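Local coordinates for protein lipid II:glycine glycyltransferase (Staphylococcus aureus, PDB 6SNR) that probably attaches the first glycine of the pentaglycine cross-bridge to the lysine side chain of lipid II, using glycyl-tRNA as donor, at residues A[38-46]-A[89-100]; A[178-189]-A[227-238]. All coordinates share one frame; numbering follows the deposited sequence.

How the interactions relate
Two ways of building onto a beta sheet follow one another along this chain. Interaction 1 comes first, when helix 83-99 packs on strand 39-47 and closes a loop that holds strands 50-61 and 68-78 of the same sheet. Interaction 2 opens only after interaction 1 has closed, so the two are in series and neither nest nor cross. It pairs edge strand 180-183 with strand 226-233 of a second seven-stranded sheet, closing a loop that holds helices 189-202 and 210-220; helix 235-262 then begins. Their centres lie about 43 Å apart, on opposite sides of the chain's centre: one contact covers a face of the first sheet, the other forms the edge of the second, and they do not touch.

Interaction 1 of 2, residues A[38-46]-A[89-100]; sequences WYARRIAVG and LLDSAKEIAKAE
I43 and I96 mark the middle of a helix-on-sheet packing contact, in which strand 39-46 runs roughly antiparallel (152°) to helix 89-99 along one face of the N-terminal sheet. The methyl carbon I43 CG2 presses against I96 CD1 at 3.4 Å, tight for two carbons, and also rests beside S92 CB. I43 CG1, lodged between the backbone N and the carbonyl carbon (chi1 55°), carries CD1 to within 3.3 Å of L89 O and 3.7 Å of L89 CD2. V45 extends this apolar seam, placing CG2 3.8 Å from L89 CG. The helix is the connection of a beta-alpha-beta crossover between the adjacent parallel strands 68-78 and 102-107, in a fold related to acetyltransferases, and here it reaches beyond them to strand 39-47. Toward the helix C-terminus the contact turns polar. R41 folds back so that one face of its guanidinium lies over I96 CG2, while E100 OE2 remains 4.1 Å from R41 NH1, beyond a salt bridge. Y39 OH instead donates a short 2.5 Å hydrogen bond to E100 OE1, meeting it on the anti side and tilted out of the carboxylate plane. Beside I43, a water bridges S92 OG and A44 O.

Interaction 2 of 2, residues A[178-189]-A[227-238]; sequences GTTVERSDREGL and ELFLVKLDPKEN
T180 and K232 join strand 180-183, outermost in the second mixed seven-stranded sheet, to its neighbour 227-233 as an antiparallel hydrogen-bonded pair, each amide giving a 3.0 Å bond to the other's carbonyl: T180 N to K232 O and K232 N to T180 O. E182 and L230 repeat the exchange, with E182 N meeting L230 O almost straight at 175°. S184 N prolongs the pairing with a 2.7 Å bond to L228 O, though it approaches tilted from the carbonyl plane. Beyond the opposite end, N238 ND2 reaches back from the following helix to a lone pair of G178 O at 3.2 Å, the acceptor lying in the amide plane of N238. That helix is N-capped by D234, whose OD2 takes E237 N. A water accepts from L228 N and donates to both S184 O and E227 OE1. The same carboxylate oxygen lies 3.5 Å from R183 NE, well off the guanidinium plane, so the salt bridge rests on charge alone. E182 and K232 find their polar partners elsewhere, Y303 for E182 OE1 and E300 for K232 NZ, while E182 OE2 touches K232 CD. Backbone bonding therefore sets the register of this sheet edge, and the cross-strand charges probably add only a diffuse attraction.

Interaction 1 of 2, residues A[38-46]-A[89-100]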
loop_
_atom_site.group_PDB
_atom_site.type_symbol
_atom_site.label_atom_id
_atom_site.label_comp_id
_atom_site.label_asym_id
_atom_site.label_seq_id
_atom_site.Cartn_x
_atom_site.Cartn_y
_atom_site.Cartn_z
ATOM N N TRP A 38 -19.610 -5.521 11.482
ATOM C CA TRP A 38 -18.922 -6.759 11.749
ATOM C C TRP A 38 -18.503 -6.864 13.201
ATOM O O TRP A 38 -18.016 -5.890 13.783
ATOM C CB TRP A 38 -17.667 -6.926 10.891
ATOM C CG TRP A 38 -17.916 -6.905 9.406
ATOM C CD1 TRP A 38 -18.033 -5.789 8.609
ATOM C CD2 TRP A 38 -18.138 -8.035 8.543
ATOM N NE1 TRP A 38 -18.278 -6.164 7.300
ATOM C CE2 TRP A 38 -18.369 -7.534 7.238
ATOM C CE3 TRP A 38 -18.190 -9.413 8.743
ATOM C CZ2 TRP A 38 -18.606 -8.421 6.127
ATOM C CZ3 TRP A 38 -18.448 -10.256 7.652
ATOM C CH2 TRP A 38 -18.624 -9.754 6.379
ATOM N N TYR A 39 -18.687 -8.035 13.787
ATOM C CA TYR A 39 -18.169 -8.343 15.131
ATOM C C TYR A 39 -17.215 -9.514 15.080
ATOM O O TYR A 39 -17.364 -10.432 14.268
ATOM C CB TYR A 39 -19.270 -8.559 16.187
ATOM C CG TYR A 39 -20.250 -9.719 15.934
ATOM C CD1 TYR A 39 -21.348 -9.538 15.078
ATOM C CD2 TYR A 39 -20.129 -10.931 16.597
ATOM C CE1 TYR A 39 -22.251 -10.575 14.834
ATOM C CE2 TYR A 39 -21.039 -11.965 16.371
ATOM C CZ TYR A 39 -22.099 -11.762 15.504
ATOM O OH TYR A 39 -22.945 -12.852 15.299
ATOM N N ALA A 40 -16.220 -9.497 15.973
ATOM C CA ALA A 40 -15.111 -10.393 15.894
ATOM C C ALA A 40 -15.017 -11.429 17.001
ATOM O O ALA A 40 -15.399 -11.161 18.177
ATOM C CB ALA A 40 -13.785 -9.606 15.816
ATOM N N ARG A 41 -14.429 -12.554 16.640
ATOM C CA ARG A 41 -14.059 -13.617 17.575
ATOM C C ARG A 41 -12.743 -14.165 17.136
ATOM O O ARG A 41 -12.422 -14.116 15.955
ATOM C CB ARG A 41 -15.124 -14.710 17.577
ATOM C CG ARG A 41 -16.441 -14.251 18.185
ATOM C CD ARG A 41 -16.399 -14.049 19.713
ATOM N NE ARG A 41 -15.991 -15.272 20.328
ATOM C CZ ARG A 41 -16.812 -16.302 20.573
ATOM N NH1 ARG A 41 -18.119 -16.220 20.335
ATOM N NH2 ARG A 41 -16.317 -17.411 21.081
ATOM N N ARG A 42 -11.939 -14.661 18.065
ATOM C CA ARG A 42 -10.661 -15.281 17.764
ATOM C C ARG A 42 -10.612 -16.733 18.204
ATOM O O ARG A 42 -11.290 -17.137 19.172
ATOM C CB ARG A 42 -9.470 -14.487 18.397
ATOM C CG ARG A 42 -9.225 -13.116 17.770
ATOM C CD ARG A 42 -7.837 -12.626 18.149
ATOM N NE ARG A 42 -7.819 -12.145 19.567
ATOM C CZ ARG A 42 -7.247 -12.802 20.581
ATOM N NH1 ARG A 42 -6.718 -14.005 20.431
ATOM N NH2 ARG A 42 -7.271 -12.260 21.810
ATOM N N ILE A 43 -9.762 -17.488 17.532
ATOM C CA ILE A 43 -9.388 -18.880 17.861
ATOM C C ILE A 43 -7.872 -18.996 17.769
ATOM O O ILE A 43 -7.206 -18.280 17.020
ATOM C CB ILE A 43 -10.048 -19.947 16.969
ATOM C CG1 ILE A 43 -9.788 -19.715 15.453
ATOM C CG2 ILE A 43 -11.555 -19.921 17.186
ATOM C CD1 ILE A 43 -10.372 -20.765 14.490
ATOM N N ALA A 44 -7.311 -19.922 18.542
ATOM C CA ALA A 44 -5.891 -20.260 18.505
ATOM C C ALA A 44 -5.766 -21.707 18.874
ATOM O O ALA A 44 -6.522 -22.194 19.702
ATOM C CB ALA A 44 -5.057 -19.365 19.410
ATOM N N VAL A 45 -4.854 -22.398 18.219
ATOM C CA VAL A 45 -4.537 -23.808 18.503
ATOM C C VAL A 45 -3.007 -24.013 18.566
ATOM O O VAL A 45 -2.212 -23.259 17.982
ATOM C CB VAL A 45 -5.144 -24.730 17.428
ATOM C CG1 VAL A 45 -6.654 -24.580 17.310
ATOM C CG2 VAL A 45 -4.456 -24.510 16.092
ATOM N N GLY A 46 -2.576 -24.988 19.368
ATOM C CA GLY A 46 -1.165 -25.304 19.483
ATOM C C GLY A 46 -0.900 -26.521 20.366
ATOM O O GLY A 46 -1.816 -27.264 20.692
ATOM N N LEU A 89 -8.185 -25.753 13.802
ATOM C CA LEU A 89 -8.787 -24.470 13.510
ATOM C C LEU A 89 -10.191 -24.569 12.938
ATOM O O LEU A 89 -11.099 -23.802 13.358
ATOM C CB LEU A 89 -7.865 -23.636 12.571
ATOM C CG LEU A 89 -6.604 -23.116 13.221
ATOM C CD1 LEU A 89 -5.601 -22.665 12.184
ATOM C CD2 LEU A 89 -6.890 -21.992 14.199
ATOM N N LEU A 90 -10.405 -25.477 11.970
ATOM C CA LEU A 90 -11.785 -25.669 11.450
ATOM C C LEU A 90 -12.768 -26.130 12.556
ATOM O O LEU A 90 -13.865 -25.614 12.656
ATOM C CB LEU A 90 -11.797 -26.617 10.240
ATOM C CG LEU A 90 -13.164 -26.867 9.599
ATOM C CD1 LEU A 90 -13.890 -25.611 9.152
ATOM C CD2 LEU A 90 -13.008 -27.858 8.417
ATOM N N ASP A 91 -12.340 -27.082 13.382
ATOM C CA ASP A 91 -13.159 -27.551 14.494
ATOM C C ASP A 91 -13.610 -26.375 15.376
ATOM O O ASP A 91 -14.812 -26.204 15.660
ATOM C CB ASP A 91 -12.404 -28.580 15.338
ATOM C CG ASP A 91 -12.330 -30.000 14.706
ATOM O OD1 ASP A 91 -13.003 -30.327 13.686
ATOM O OD2 ASP A 91 -11.574 -30.814 15.284
ATOM N N SER A 92 -12.647 -25.533 15.768
ATOM C CA SER A 92 -12.969 -24.363 16.585
ATOM C C SER A 92 -13.860 -23.357 15.887
ATOM O O SER A 92 -14.767 -22.787 16.499
ATOM C CB SER A 92 -11.699 -23.677 17.114
ATOM O OG SER A 92 -10.967 -24.559 17.973
ATOM N N ALA A 93 -13.589 -23.078 14.604
ATOM C CA ALA A 93 -14.428 -22.144 13.875
ATOM C C ALA A 93 -15.852 -22.628 13.712
ATOM O O ALA A 93 -16.754 -21.858 13.834
ATOM C CB ALA A 93 -13.863 -21.755 12.483
ATOM N N LYS A 94 -16.022 -23.929 13.494
ATOM C CA LYS A 94 -17.361 -24.497 13.348
ATOM C C LYS A 94 -18.153 -24.348 14.637
ATOM O O LYS A 94 -19.279 -23.999 14.613
ATOM C CB LYS A 94 -17.274 -25.972 12.975
ATOM C CG LYS A 94 -16.956 -26.241 11.517
ATOM C CD LYS A 94 -16.561 -27.677 11.267
ATOM C CE LYS A 94 -17.708 -28.597 11.659
ATOM N NZ LYS A 94 -17.488 -29.886 11.002
ATOM N N GLU A 95 -17.507 -24.573 15.777
ATOM C CA GLU A 95 -18.201 -24.371 17.069
ATOM C C GLU A 95 -18.765 -22.939 17.228
ATOM O O GLU A 95 -19.929 -22.682 17.595
ATOM C CB GLU A 95 -17.253 -24.659 18.238
ATOM C CG GLU A 95 -16.725 -26.059 18.384
ATOM C CD GLU A 95 -16.144 -26.350 19.771
ATOM O OE1 GLU A 95 -16.257 -25.497 20.689
ATOM O OE2 GLU A 95 -15.579 -27.454 19.930
ATOM N N ILE A 96 -17.908 -21.948 16.969
ATOM C CA ILE A 96 -18.311 -20.574 17.123
ATOM C C ILE A 96 -19.383 -20.206 16.083
ATOM O O ILE A 96 -20.391 -19.588 16.374
ATOM C CB ILE A 96 -17.076 -19.667 17.000
ATOM C CG1 ILE A 96 -16.108 -19.931 18.129
ATOM C CG2 ILE A 96 -17.470 -18.202 16.976
ATOM C CD1 ILE A 96 -14.804 -19.172 18.010
ATOM N N ALA A 97 -19.122 -20.554 14.818
ATOM C CA ALA A 97 -19.993 -20.161 13.724
ATOM C C ALA A 97 -21.406 -20.750 13.850
ATOM O O ALA A 97 -22.346 -20.091 13.534
ATOM C CB ALA A 97 -19.351 -20.548 12.389
ATOM N N LYS A 98 -21.519 -21.977 14.323
ATOM C CA LYS A 98 -22.842 -22.585 14.488
ATOM C C LYS A 98 -23.612 -21.826 15.567
ATOM O O LYS A 98 -24.805 -21.550 15.424
ATOM C CB LYS A 98 -22.704 -24.068 14.809
ATOM C CG LYS A 98 -22.285 -24.897 13.617
ATOM C CD LYS A 98 -21.908 -26.302 14.074
ATOM C CE LYS A 98 -21.637 -27.236 12.919
ATOM N NZ LYS A 98 -22.859 -27.651 12.182
ATOM N N ALA A 99 -22.912 -21.452 16.639
ATOM C CA ALA A 99 -23.521 -20.648 17.699
ATOM C C ALA A 99 -23.952 -19.263 17.244
ATOM O O ALA A 99 -24.868 -18.690 17.821
ATOM C CB ALA A 99 -22.578 -20.564 18.888
ATOM N N GLU A 100 -23.310 -18.719 16.176
ATOM C CA GLU A 100 -23.693 -17.468 15.579
ATOM C C GLU A 100 -24.683 -17.574 14.382
ATOM O O GLU A 100 -24.977 -16.572 13.745
ATOM C CB GLU A 100 -22.461 -16.665 15.132
ATOM C CG GLU A 100 -21.516 -16.387 16.285
ATOM C CD GLU A 100 -22.163 -15.582 17.376
ATOM O OE1 GLU A 100 -22.923 -14.634 17.106
ATOM O OE2 GLU A 100 -21.837 -15.929 18.533
HETATM O O HOH W 1 -9.318 -22.919 19.224
#

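Interaction 2 of 2, residues A[178-189]-A[227-238]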
loop_
_atom_site.group_PDB
_atom_site.type_symbol
_atom_site.label_atom_id
_atom_site.label_comp_id
_atom_site.label_asym_id
_atom_site.label_seq_id
_atom_site.Cartn_x
_atom_site.Cartn_y
_atom_site.Cartn_z
ATOM N N GLY A 178 11.966 19.286 -6.790
ATOM C CA GLY A 178 11.733 20.237 -5.696
ATOM C C GLY A 178 10.510 20.018 -4.811
ATOM O O GLY A 178 10.011 20.950 -4.239
ATOM N N THR A 179 10.025 18.786 -4.680
ATOM C CA THR A 179 9.012 18.499 -3.628
ATOM C C THR A 179 9.683 17.831 -2.419
ATOM O O THR A 179 10.788 17.334 -2.527
ATOM C CB THR A 179 7.882 17.555 -4.145
ATOM O OG1 THR A 179 8.436 16.367 -4.734
ATOM C CG2 THR A 179 6.978 18.268 -5.160
ATOM N N THR A 180 8.985 17.800 -1.278
ATOM C CA THR A 180 9.399 17.015 -0.117
ATOM C C THR A 180 8.263 16.053 0.255
ATOM O O THR A 180 7.064 16.351 0.039
ATOM C CB THR A 180 9.705 17.896 1.114
ATOM O OG1 THR A 180 8.584 18.724 1.396
ATOM C CG2 THR A 180 10.895 18.805 0.838
ATOM N N VAL A 181 8.656 14.894 0.750
ATOM C CA VAL A 181 7.659 13.908 1.244
ATOM C C VAL A 181 7.675 13.990 2.761
ATOM O O VAL A 181 8.731 13.839 3.374
ATOM C CB VAL A 181 7.989 12.516 0.737
ATOM C CG1 VAL A 181 6.922 11.531 1.180
ATOM C CG2 VAL A 181 8.100 12.535 -0.800
ATOM N N GLU A 182 6.489 14.208 3.347
ATOM C CA GLU A 182 6.305 14.252 4.805
ATOM C C GLU A 182 5.549 13.002 5.289
ATOM O O GLU A 182 4.592 12.600 4.650
ATOM C CB GLU A 182 5.435 15.443 5.201
ATOM C CG GLU A 182 6.032 16.820 4.945
ATOM C CD GLU A 182 5.070 17.967 5.228
ATOM O OE1 GLU A 182 3.884 17.744 5.570
ATOM O OE2 GLU A 182 5.517 19.128 5.076
ATOM N N ARG A 183 6.002 12.428 6.402
ATOM C CA ARG A 183 5.174 11.460 7.160
ATOM C C ARG A 183 4.314 12.306 8.046
ATOM O O ARG A 183 4.832 13.016 8.941
ATOM C CB ARG A 183 6.046 10.476 7.970
ATOM C CG ARG A 183 5.292 9.317 8.636
ATOM C CD ARG A 183 6.110 8.720 9.777
ATOM N NE ARG A 183 5.772 9.374 11.044
ATOM C CZ ARG A 183 6.502 9.327 12.159
ATOM N NH1 ARG A 183 7.643 8.637 12.196
ATOM N NH2 ARG A 183 6.086 9.986 13.244
ATOM N N SER A 184 3.002 12.294 7.798
ATOM C CA SER A 184 2.056 13.199 8.436
ATOM C C SER A 184 1.428 12.573 9.700
ATOM O O SER A 184 1.977 11.593 10.243
ATOM C CB SER A 184 0.995 13.655 7.436
ATOM O OG SER A 184 0.188 14.739 7.896
ATOM N N ASP A 185 0.326 13.178 10.134
ATOM C CA ASP A 185 -0.425 12.777 11.321
ATOM C C ASP A 185 -1.933 12.781 11.069
ATOM O O ASP A 185 -2.448 12.997 9.954
ATOM C CB ASP A 185 -0.090 13.716 12.499
ATOM C CG ASP A 185 -0.428 15.176 12.206
ATOM O OD1 ASP A 185 -1.216 15.449 11.297
ATOM O OD2 ASP A 185 0.133 16.052 12.887
ATOM N N ARG A 186 -2.701 12.521 12.113
ATOM C CA ARG A 186 -4.139 12.490 11.933
ATOM C C ARG A 186 -4.727 13.765 11.326
ATOM O O ARG A 186 -5.641 13.700 10.496
ATOM C CB ARG A 186 -4.825 12.186 13.272
ATOM C CG ARG A 186 -6.293 11.886 13.131
ATOM C CD ARG A 186 -6.917 11.670 14.520
ATOM N NE ARG A 186 -8.219 11.033 14.441
ATOM C CZ ARG A 186 -9.411 11.636 14.493
ATOM N NH1 ARG A 186 -10.513 10.905 14.414
ATOM N NH2 ARG A 186 -9.521 12.960 14.575
ATOM N N GLU A 187 -4.219 14.923 11.750
ATOM C CA GLU A 187 -4.687 16.202 11.204
ATOM C C GLU A 187 -4.444 16.281 9.684
ATOM O O GLU A 187 -5.219 16.908 8.970
ATOM C CB GLU A 187 -4.037 17.388 11.923
ATOM C CG GLU A 187 -4.753 18.708 11.673
ATOM C CD GLU A 187 -6.129 18.757 12.333
ATOM O OE1 GLU A 187 -6.195 18.623 13.578
ATOM O OE2 GLU A 187 -7.139 18.926 11.610
ATOM N N GLY A 188 -3.412 15.585 9.211
ATOM C CA GLY A 188 -3.127 15.466 7.763
ATOM C C GLY A 188 -4.229 14.829 6.936
ATOM O O GLY A 188 -4.300 14.975 5.679
ATOM N N LEU A 189 -5.139 14.092 7.590
ATOM C CA LEU A 189 -6.190 13.419 6.845
ATOM C C LEU A 189 -7.176 14.380 6.180
ATOM O O LEU A 189 -7.886 13.981 5.273
ATOM C CB LEU A 189 -6.964 12.389 7.717
ATOM C CG LEU A 189 -6.099 11.187 8.134
ATOM C CD1 LEU A 189 -6.745 10.411 9.294
ATOM C CD2 LEU A 189 -5.745 10.247 6.983
ATOM N N GLU A 227 0.345 4.640 8.346
ATOM C CA GLU A 227 0.949 5.969 8.259
ATOM C C GLU A 227 0.410 6.722 7.055
ATOM O O GLU A 227 0.126 6.139 6.016
ATOM C CB GLU A 227 2.464 5.862 8.145
ATOM C CG GLU A 227 3.088 5.045 9.271
ATOM C CD GLU A 227 3.248 5.822 10.575
ATOM O OE1 GLU A 227 3.126 7.065 10.593
ATOM O OE2 GLU A 227 3.512 5.153 11.584
ATOM N N LEU A 228 0.298 8.047 7.210
ATOM C CA LEU A 228 -0.114 8.924 6.160
ATOM C C LEU A 228 1.095 9.697 5.644
ATOM O O LEU A 228 1.874 10.216 6.449
ATOM C CB LEU A 228 -1.136 9.917 6.679
ATOM C CG LEU A 228 -1.577 11.035 5.722
ATOM C CD1 LEU A 228 -2.351 10.478 4.549
ATOM C CD2 LEU A 228 -2.370 12.118 6.467
ATOM N N PHE A 229 1.250 9.748 4.325
ATOM C CA PHE A 229 2.360 10.522 3.712
ATOM C C PHE A 229 1.704 11.597 2.880
ATOM O O PHE A 229 0.687 11.332 2.241
ATOM C CB PHE A 229 3.273 9.628 2.852
ATOM C CG PHE A 229 4.077 8.673 3.644
ATOM C CD1 PHE A 229 3.500 7.504 4.107
ATOM C CD2 PHE A 229 5.380 8.949 3.990
ATOM C CE1 PHE A 229 4.205 6.653 4.908
ATOM C CE2 PHE A 229 6.111 8.063 4.764
ATOM C CZ PHE A 229 5.495 6.901 5.228
ATOM N N LEU A 230 2.317 12.797 2.852
ATOM C CA LEU A 230 1.826 13.912 2.038
ATOM C C LEU A 230 3.026 14.505 1.279
ATOM O O LEU A 230 4.146 14.599 1.843
ATOM C CB LEU A 230 1.233 14.962 2.952
ATOM C CG LEU A 230 -0.016 14.627 3.726
ATOM C CD1 LEU A 230 -0.425 15.786 4.621
ATOM C CD2 LEU A 230 -1.127 14.277 2.767
ATOM N N VAL A 231 2.802 14.934 0.046
ATOM C CA VAL A 231 3.901 15.557 -0.755
ATOM C C VAL A 231 3.591 17.052 -0.892
ATOM O O VAL A 231 2.507 17.411 -1.329
ATOM C CB VAL A 231 4.020 14.934 -2.136
ATOM C CG1 VAL A 231 5.128 15.607 -2.954
ATOM C CG2 VAL A 231 4.292 13.428 -2.020
ATOM N N LYS A 232 4.570 17.873 -0.511
ATOM C CA LYS A 232 4.438 19.323 -0.453
ATOM C C LYS A 232 5.404 19.988 -1.458
ATOM O O LYS A 232 6.547 19.565 -1.623
ATOM C CB LYS A 232 4.800 19.805 0.940
ATOM C CG LYS A 232 4.493 21.278 1.173
ATOM C CD LYS A 232 4.646 21.637 2.635
ATOM C CE LYS A 232 3.440 22.390 3.136
ATOM N NZ LYS A 232 3.786 23.046 4.427
ATOM N N LEU A 233 4.928 21.052 -2.087
ATOM C CA LEU A 233 5.781 21.950 -2.859
ATOM C C LEU A 233 5.839 23.210 -2.009
ATOM O O LEU A 233 4.797 23.824 -1.781
ATOM C CB LEU A 233 5.149 22.249 -4.204
ATOM C CG LEU A 233 5.822 23.400 -5.000
ATOM C CD1 LEU A 233 7.316 23.112 -5.175
ATOM C CD2 LEU A 233 5.143 23.561 -6.350
ATOM N N ASP A 234 7.015 23.538 -1.491
ATOM C CA ASP A 234 7.158 24.679 -0.587
ATOM C C ASP A 234 8.015 25.752 -1.258
ATOM O O ASP A 234 9.221 25.560 -1.417
ATOM C CB ASP A 234 7.832 24.312 0.720
ATOM C CG ASP A 234 7.714 25.425 1.739
ATOM O OD1 ASP A 234 6.580 25.682 2.207
ATOM O OD2 ASP A 234 8.725 26.090 2.034
ATOM N N PRO A 235 7.394 26.873 -1.613
ATOM C CA PRO A 235 8.156 27.939 -2.307
ATOM C C PRO A 235 9.341 28.485 -1.541
ATOM O O PRO A 235 10.380 28.722 -2.145
ATOM C CB PRO A 235 7.126 29.045 -2.480
ATOM C CG PRO A 235 5.821 28.361 -2.504
ATOM C CD PRO A 235 5.952 27.149 -1.612
ATOM N N LYS A 236 9.215 28.716 -0.232
ATOM C CA LYS A 236 10.353 29.244 0.542
ATOM C C LYS A 236 11.561 28.336 0.513
ATOM O O LYS A 236 12.700 28.796 0.356
ATOM C CB LYS A 236 9.982 29.459 2.006
ATOM C CG LYS A 236 9.233 30.730 2.280
ATOM C CD LYS A 236 9.140 30.990 3.776
ATOM C CE LYS A 236 8.173 32.119 4.098
ATOM N NZ LYS A 236 6.800 31.897 3.546
ATOM N N GLU A 237 11.333 27.035 0.696
ATOM C CA GLU A 237 12.433 26.104 0.685
ATOM C C GLU A 237 13.132 26.140 -0.673
ATOM O O GLU A 237 14.361 26.127 -0.747
ATOM C CB GLU A 237 11.962 24.672 0.967
ATOM C CG GLU A 237 11.506 24.392 2.400
ATOM C CD GLU A 237 11.362 22.892 2.661
ATOM O OE1 GLU A 237 11.108 22.131 1.704
ATOM O OE2 GLU A 237 11.525 22.462 3.814
ATOM N N ASN A 238 12.341 26.190 -1.732
ATOM C CA ASN A 238 12.889 26.114 -3.091
ATOM C C ASN A 238 13.637 27.377 -3.458
ATOM O O ASN A 238 14.675 27.288 -4.118
ATOM C CB ASN A 238 11.825 25.818 -4.108
ATOM C CG ASN A 238 11.276 24.411 -3.974
ATOM O OD1 ASN A 238 11.412 23.772 -2.923
ATOM N ND2 ASN A 238 10.691 23.922 -5.036
HETATM O O HOH W 2 1.119 9.010 9.845
#